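Local coordinates for pentafunctional AROM polypeptide (Schizosaccharomyces pombe, PDB 5SWV), which carries out consecutive steps of the shikimate pathway, the fragment here spanning its 3-dehydroquinate dehydratase and shikimate dehydrogenase portions, at residues Met203-Gln208 and Pro226-Pro231; Ala442-Ile447 and Val473-Ala478; Ala463-Lys468 and Ala488-Leu493. All coordinates share one frame; numbering follows the deposited sequence.

In the fold
Contact 1 lies in the dehydroquinase barrel, on the opposite side of the chain's centre from the other two and 46 Å or more from either, centre to centre. It joins two partly buried loops through one backbone hydrogen bond, small apolar touches and some exposed cationic side chains. Contact 2 is core: two neighbouring parallel strands of the dehydrogenase sheet, tied by a regular backbone ladder. Contact 3, centred about 12 Å from it, is the partly buried, almost wholly apolar meeting of the helices that follow those same strands. The two contacts touch where Phe474 CG meets Ala490 CB at 3.8 Å and Val443 CG2 meets Leu465 CD2 at 4.0 Å.

Contact 1 of 3, residues Met203-Gln208 and Pro226-Pro231; sequences MGRFGQ and PSKAAP
This is a loop-to-loop contact of the type I dehydroquinase barrel: Met203, Gly204 and Arg205, where strand 198-203 gives way to the next helix, meet Lys228, Ala230 and Pro231 in the loop following strand 218-220, the last of the barrel. In related type I enzymes the loop after the last strand closes over the active site, and the same is probable here. The polar tie is a backbone hydrogen bond from Gly204 N to Pro231 O, 2.7 Å long, with the donor standing well above the carbonyl plane. Arg211, in helix 208-213, also donates to Pro231 O through its NH2. Beside the Gly204 bond, Met203 CB is directed toward the second loop; the bend at chi3 (39°) brings CE to 3.6 Å from Ala230 CB, while Met203 CB lies 3.6 Å from Pro231 O. Pro231 CB sits against Gly204 CA. Farther out, the Arg205 and Lys228 side chains cross at about a right angle, NH1 and NZ being 3.7 Å apart. A water donates to Gln208 OE1 and accepts a weak bond from Lys228 NZ. Two cations so close would be expected to repel unless solvent screens them, so the attraction here rests chiefly on the Pro231 carbonyl and the small apolar patch beside it.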
# COMPACT_ATOMS: atom_id res chain seq x y z
N MET A 203 12.03 -21.89 10.83
CA MET A 203 10.71 -22.06 11.41
C MET A 203 10.84 -22.80 12.75
O MET A 203 11.94 -23.22 13.13
CB MET A 203 9.76 -22.73 10.43
CG MET A 203 10.06 -24.18 10.05
SD MET A 203 8.96 -24.87 8.77
CE MET A 203 8.73 -23.52 7.63
N GLY A 204 9.72 -22.92 13.45
CA GLY A 204 9.71 -23.46 14.81
C GLY A 204 9.66 -22.32 15.79
O GLY A 204 10.15 -21.23 15.50
N ARG A 205 9.09 -22.56 16.96
CA ARG A 205 9.08 -21.57 18.05
C ARG A 205 10.48 -21.17 18.47
O ARG A 205 10.69 -20.03 18.85
CB ARG A 205 8.32 -22.09 19.26
CG ARG A 205 6.84 -22.27 18.99
CD ARG A 205 6.04 -22.59 20.26
NE ARG A 205 4.67 -22.08 20.13
CZ ARG A 205 4.34 -20.78 20.13
NH1 ARG A 205 3.06 -20.43 19.97
NH2 ARG A 205 5.25 -19.80 20.27
N PHE A 206 11.42 -22.11 18.42
CA PHE A 206 12.84 -21.81 18.68
C PHE A 206 13.45 -20.91 17.59
O PHE A 206 14.39 -20.17 17.85
CB PHE A 206 13.70 -23.07 18.76
CG PHE A 206 13.54 -23.89 20.03
CD1 PHE A 206 13.81 -23.33 21.28
CD2 PHE A 206 13.24 -25.26 19.96
CE1 PHE A 206 13.72 -24.11 22.44
CE2 PHE A 206 13.14 -26.04 21.11
CZ PHE A 206 13.38 -25.46 22.35
N GLY A 207 12.93 -20.99 16.37
CA GLY A 207 13.44 -20.22 15.23
C GLY A 207 13.10 -18.74 15.19
O GLY A 207 13.65 -18.00 14.39
N GLN A 208 12.21 -18.31 16.07
CA GLN A 208 11.59 -16.98 15.98
C GLN A 208 12.59 -15.81 15.90
O GLN A 208 12.35 -14.85 15.17
CB GLN A 208 10.57 -16.76 17.11
CG GLN A 208 9.34 -17.66 16.97
CD GLN A 208 8.27 -17.45 18.02
OE1 GLN A 208 7.36 -18.25 18.15
NE2 GLN A 208 8.36 -16.37 18.76
N PRO A 226 -7.07 -18.05 9.42
CA PRO A 226 -7.47 -19.23 10.18
C PRO A 226 -6.33 -19.93 10.93
O PRO A 226 -6.60 -20.57 11.94
CB PRO A 226 -8.09 -20.15 9.12
CG PRO A 226 -7.44 -19.74 7.86
CD PRO A 226 -7.23 -18.26 7.97
N SER A 227 -5.09 -19.78 10.47
CA SER A 227 -3.96 -20.47 11.10
C SER A 227 -2.64 -19.87 10.66
O SER A 227 -2.60 -19.13 9.68
CB SER A 227 -3.98 -21.98 10.76
OG SER A 227 -4.09 -22.21 9.37
N LYS A 228 -1.57 -20.20 11.40
CA LYS A 228 -0.22 -19.86 10.96
C LYS A 228 0.14 -20.77 9.82
O LYS A 228 -0.25 -21.94 9.79
CB LYS A 228 0.80 -20.07 12.07
CG LYS A 228 0.62 -19.15 13.26
CD LYS A 228 1.57 -19.50 14.38
CE LYS A 228 1.14 -18.80 15.66
NZ LYS A 228 2.15 -19.03 16.72
N ALA A 229 0.91 -20.23 8.88
CA ALA A 229 1.43 -21.02 7.78
C ALA A 229 2.50 -22.00 8.24
O ALA A 229 2.63 -23.08 7.68
CB ALA A 229 1.99 -20.11 6.69
N ALA A 230 3.28 -21.61 9.24
CA ALA A 230 4.30 -22.50 9.79
C ALA A 230 4.61 -22.15 11.26
O ALA A 230 4.37 -21.03 11.69
CB ALA A 230 5.55 -22.42 8.93
N PRO A 231 5.14 -23.13 12.02
CA PRO A 231 5.44 -22.90 13.43
C PRO A 231 6.39 -21.73 13.63
O PRO A 231 7.42 -21.63 12.93
CB PRO A 231 6.10 -24.20 13.89
CG PRO A 231 5.69 -25.23 12.91
CD PRO A 231 5.56 -24.49 11.61
O HOH W 1 5.06 -17.59 16.87

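Contact 2 of 3, residues Ala442-Ile447 and Val473-Ala478; sequences AVVSTI and VFLDMA
Phe474 lies against Val443 on adjacent parallel strands of the Rossmann-type sheet, the fold that binds NADP in shikimate dehydrogenases. Its CB leaves the strand on the face shared with Val443, Ser445 and Asp476, and CG stands anti to the backbone N (chi1 173°), packed on Ala490. From there the ring runs past its neighbours: CD1 approaches Val443 CG1 at 3.7 Å, CE1 comes to 3.9 Å from the same methyl, and CZ at the tip reaches Ser445 CB at 4.3 Å. Beneath it the backbones form a parallel ladder. Val473 O accepts from Val443 N, Val443 O from Leu475 N at 2.9 Å, Leu475 O from Ser445 N, and Ser445 O from Met477 N, this last nearly straight at 175°. At the strand's last residue, Asp476 OD1 accepts from Ala478 N at 2.9 Å, an Asx turn, and its OD2 is hydrogen-bonded to Thr484 OG1. On the other face Val444 CG1 meets Met477 CG at 4.0 Å. Helix 485-492 covers the Phe474 face through Leu486, Met487 and Ala490; helix 353-364 packs against Ala442, Val444 and Val473 with Phe361, and strand 374-378 bonds to the far edge of strand 440-445.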
# COMPACT_ATOMS: atom_id res chain seq x y z
N ALA A 442 -17.46 10.37 -10.95
CA ALA A 442 -16.66 10.88 -9.82
C ALA A 442 -16.84 12.38 -9.69
O ALA A 442 -16.85 13.08 -10.70
CB ALA A 442 -15.18 10.55 -10.02
N VAL A 443 -16.99 12.86 -8.46
CA VAL A 443 -17.14 14.29 -8.22
C VAL A 443 -16.34 14.70 -6.99
O VAL A 443 -16.27 13.94 -6.03
CB VAL A 443 -18.62 14.69 -8.05
CG1 VAL A 443 -18.77 16.18 -7.78
CG2 VAL A 443 -19.42 14.30 -9.29
N VAL A 444 -15.73 15.88 -7.02
CA VAL A 444 -15.03 16.44 -5.86
C VAL A 444 -15.43 17.90 -5.69
O VAL A 444 -15.23 18.71 -6.60
CB VAL A 444 -13.50 16.36 -5.99
CG1 VAL A 444 -12.84 16.70 -4.66
CG2 VAL A 444 -13.07 14.98 -6.46
N SER A 445 -16.00 18.26 -4.54
CA SER A 445 -16.22 19.66 -4.20
C SER A 445 -15.10 20.11 -3.30
O SER A 445 -14.90 19.53 -2.25
CB SER A 445 -17.53 19.85 -3.47
OG SER A 445 -17.61 21.19 -3.01
N THR A 446 -14.38 21.15 -3.71
CA THR A 446 -13.30 21.74 -2.91
C THR A 446 -13.67 23.10 -2.31
O THR A 446 -12.84 23.76 -1.70
CB THR A 446 -12.04 21.90 -3.76
OG1 THR A 446 -12.29 22.84 -4.81
CG2 THR A 446 -11.66 20.58 -4.39
N ILE A 447 -14.91 23.53 -2.48
CA ILE A 447 -15.32 24.86 -2.04
C ILE A 447 -15.76 24.80 -0.57
O ILE A 447 -15.94 23.69 -0.04
CB ILE A 447 -16.38 25.47 -2.99
CG1 ILE A 447 -17.74 24.78 -2.85
CG2 ILE A 447 -15.87 25.40 -4.43
CD1 ILE A 447 -18.77 25.25 -3.86
N VAL A 473 -19.03 8.00 -7.26
CA VAL A 473 -18.61 8.48 -5.93
C VAL A 473 -18.51 10.01 -5.91
O VAL A 473 -17.95 10.61 -6.83
CB VAL A 473 -17.26 7.87 -5.48
CG1 VAL A 473 -16.82 8.41 -4.12
CG2 VAL A 473 -17.33 6.35 -5.46
N PHE A 474 -19.05 10.60 -4.85
CA PHE A 474 -18.97 12.03 -4.57
C PHE A 474 -18.11 12.24 -3.34
O PHE A 474 -18.32 11.58 -2.33
CB PHE A 474 -20.36 12.56 -4.28
CG PHE A 474 -20.37 13.98 -3.81
CD1 PHE A 474 -20.44 15.02 -4.72
CD2 PHE A 474 -20.33 14.28 -2.46
CE1 PHE A 474 -20.46 16.34 -4.29
CE2 PHE A 474 -20.34 15.60 -2.02
CZ PHE A 474 -20.40 16.63 -2.94
N LEU A 475 -17.16 13.16 -3.43
CA LEU A 475 -16.30 13.51 -2.29
C LEU A 475 -16.36 15.00 -2.00
O LEU A 475 -16.14 15.81 -2.88
CB LEU A 475 -14.85 13.12 -2.58
CG LEU A 475 -13.78 13.59 -1.59
CD1 LEU A 475 -14.01 13.00 -0.22
CD2 LEU A 475 -12.41 13.18 -2.10
N ASP A 476 -16.63 15.37 -0.75
CA ASP A 476 -16.55 16.77 -0.35
C ASP A 476 -15.33 16.90 0.53
O ASP A 476 -15.20 16.16 1.49
CB ASP A 476 -17.80 17.17 0.44
CG ASP A 476 -17.95 18.67 0.58
OD1 ASP A 476 -16.93 19.37 0.76
OD2 ASP A 476 -19.10 19.15 0.54
N MET A 477 -14.45 17.85 0.22
CA MET A 477 -13.23 18.07 0.99
C MET A 477 -13.40 18.86 2.27
O MET A 477 -12.46 18.93 3.06
CB MET A 477 -12.17 18.75 0.13
CG MET A 477 -11.71 17.88 -1.01
SD MET A 477 -10.99 16.36 -0.40
CE MET A 477 -9.45 16.96 0.32
N ALA A 478 -14.56 19.46 2.50
CA ALA A 478 -14.83 20.13 3.77
C ALA A 478 -15.40 19.18 4.84
O ALA A 478 -16.15 18.22 4.54
CB ALA A 478 -15.76 21.32 3.55
O HOH W 2 -18.08 21.79 -0.59

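Contact 3 of 3, residues Ala463-Lys468 and Ala488-Leu493; sequences ALLANK and AVASDL
Two helices of the Rossmann-type domain meet here, side by side on one face of the parallel sheet: helix 455-466, the crossover of the beta-alpha-beta unit linking strands 440-445 and 472-476, and helix 485-492, which leads from strand 472-476 to strand 496-498. Leu465 carries the first helix's share. CG lies anti to the carbonyl carbon, and an extended chi2 (176°) sends CD1 outward to the second helix, where it touches Val489 CG1 at 3.9 Å and Ala490 CA at 4.1 Å. The Leu465 and Val489 side chains cross at about a right angle and touch methyl to methyl, and Ala490 CB lies close by at 4.2 Å from the same CD1. Leu465 also packs on Val443 of strand 440-445.

Leu493 answers from the other side. It is the first residue past its helix to leave helical backbone angles, and its side chain reaches back toward helix 455-466: CD1 lies 3.6 Å from Leu465 CB and 3.8 Å from Ala466 N, fitting against the backbone beside the leucine. The polar atoms find their partners just beyond segment 488-493: Leu465 O accepts from Trp495 NE1, and Lys468 NZ hydrogen-bonds to Glu494 O. The lysine chain bends at chi2 and chi3 on its way there, and the methylene before the amine passes the residue just after helix 485-492, with Lys468 CE 3.8 Å from Leu493 O.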
# COMPACT_ATOMS: atom_id res chain seq x y z
N ALA A 463 -28.25 19.60 -11.59
CA ALA A 463 -28.51 18.98 -12.89
C ALA A 463 -27.53 17.87 -13.24
O ALA A 463 -27.94 16.79 -13.64
CB ALA A 463 -28.52 20.03 -13.98
N LEU A 464 -26.23 18.14 -13.10
CA LEU A 464 -25.16 17.18 -13.41
C LEU A 464 -25.18 15.95 -12.53
O LEU A 464 -24.99 14.83 -13.01
CB LEU A 464 -23.79 17.85 -13.28
CG LEU A 464 -23.47 18.93 -14.32
CD1 LEU A 464 -22.35 19.86 -13.83
CD2 LEU A 464 -23.12 18.29 -15.66
N LEU A 465 -25.39 16.16 -11.23
CA LEU A 465 -25.46 15.05 -10.27
C LEU A 465 -26.59 14.06 -10.55
O LEU A 465 -26.47 12.89 -10.19
CB LEU A 465 -25.56 15.57 -8.83
CG LEU A 465 -24.34 16.30 -8.26
CD1 LEU A 465 -24.63 16.83 -6.87
CD2 LEU A 465 -23.12 15.40 -8.25
N ALA A 466 -27.66 14.52 -11.19
CA ALA A 466 -28.76 13.65 -11.65
C ALA A 466 -28.23 12.57 -12.58
O ALA A 466 -28.62 11.41 -12.48
CB ALA A 466 -29.85 14.46 -12.35
N ASN A 467 -27.34 12.96 -13.48
CA ASN A 467 -26.84 12.04 -14.47
C ASN A 467 -25.63 11.29 -13.92
O ASN A 467 -24.52 11.83 -13.88
CB ASN A 467 -26.52 12.81 -15.77
CG ASN A 467 -26.66 11.94 -17.00
OD1 ASN A 467 -26.30 12.37 -18.10
ND2 ASN A 467 -27.18 10.73 -16.84
N LYS A 468 -25.86 10.05 -13.51
CA LYS A 468 -24.98 9.35 -12.58
C LYS A 468 -24.72 7.89 -12.97
O LYS A 468 -25.66 7.12 -13.17
CB LYS A 468 -25.63 9.40 -11.20
CG LYS A 468 -24.70 9.08 -10.04
CD LYS A 468 -24.72 7.63 -9.62
CE LYS A 468 -25.69 7.34 -8.50
NZ LYS A 468 -25.38 5.98 -7.98
N ALA A 488 -25.71 16.28 0.90
CA ALA A 488 -27.15 15.96 0.96
C ALA A 488 -27.78 15.88 -0.44
O ALA A 488 -28.47 14.90 -0.76
CB ALA A 488 -27.90 16.98 1.80
N VAL A 489 -27.50 16.90 -1.27
CA VAL A 489 -28.00 16.96 -2.65
C VAL A 489 -27.59 15.69 -3.37
O VAL A 489 -28.41 15.05 -4.04
CB VAL A 489 -27.45 18.18 -3.43
CG1 VAL A 489 -27.78 18.07 -4.91
CG2 VAL A 489 -27.98 19.49 -2.85
N ALA A 490 -26.31 15.34 -3.20
CA ALA A 490 -25.70 14.21 -3.87
C ALA A 490 -26.29 12.92 -3.38
O ALA A 490 -26.64 12.05 -4.18
CB ALA A 490 -24.19 14.23 -3.65
N SER A 491 -26.43 12.80 -2.06
CA SER A 491 -26.92 11.57 -1.43
C SER A 491 -28.36 11.24 -1.85
O SER A 491 -28.65 10.09 -2.20
CB SER A 491 -26.82 11.67 0.10
OG SER A 491 -27.12 10.43 0.71
N ASP A 492 -29.23 12.26 -1.86
CA ASP A 492 -30.60 12.15 -2.42
C ASP A 492 -30.63 11.67 -3.87
O ASP A 492 -31.56 10.98 -4.28
CB ASP A 492 -31.33 13.50 -2.35
CG ASP A 492 -31.57 13.98 -0.92
OD1 ASP A 492 -31.47 13.16 0.03
OD2 ASP A 492 -31.85 15.19 -0.75
N LEU A 493 -29.61 12.05 -4.64
CA LEU A 493 -29.43 11.55 -6.01
C LEU A 493 -28.64 10.23 -6.07
O LEU A 493 -28.20 9.81 -7.14
CB LEU A 493 -28.80 12.65 -6.88
CG LEU A 493 -29.64 13.93 -6.94
CD1 LEU A 493 -28.87 15.04 -7.65
CD2 LEU A 493 -31.00 13.71 -7.61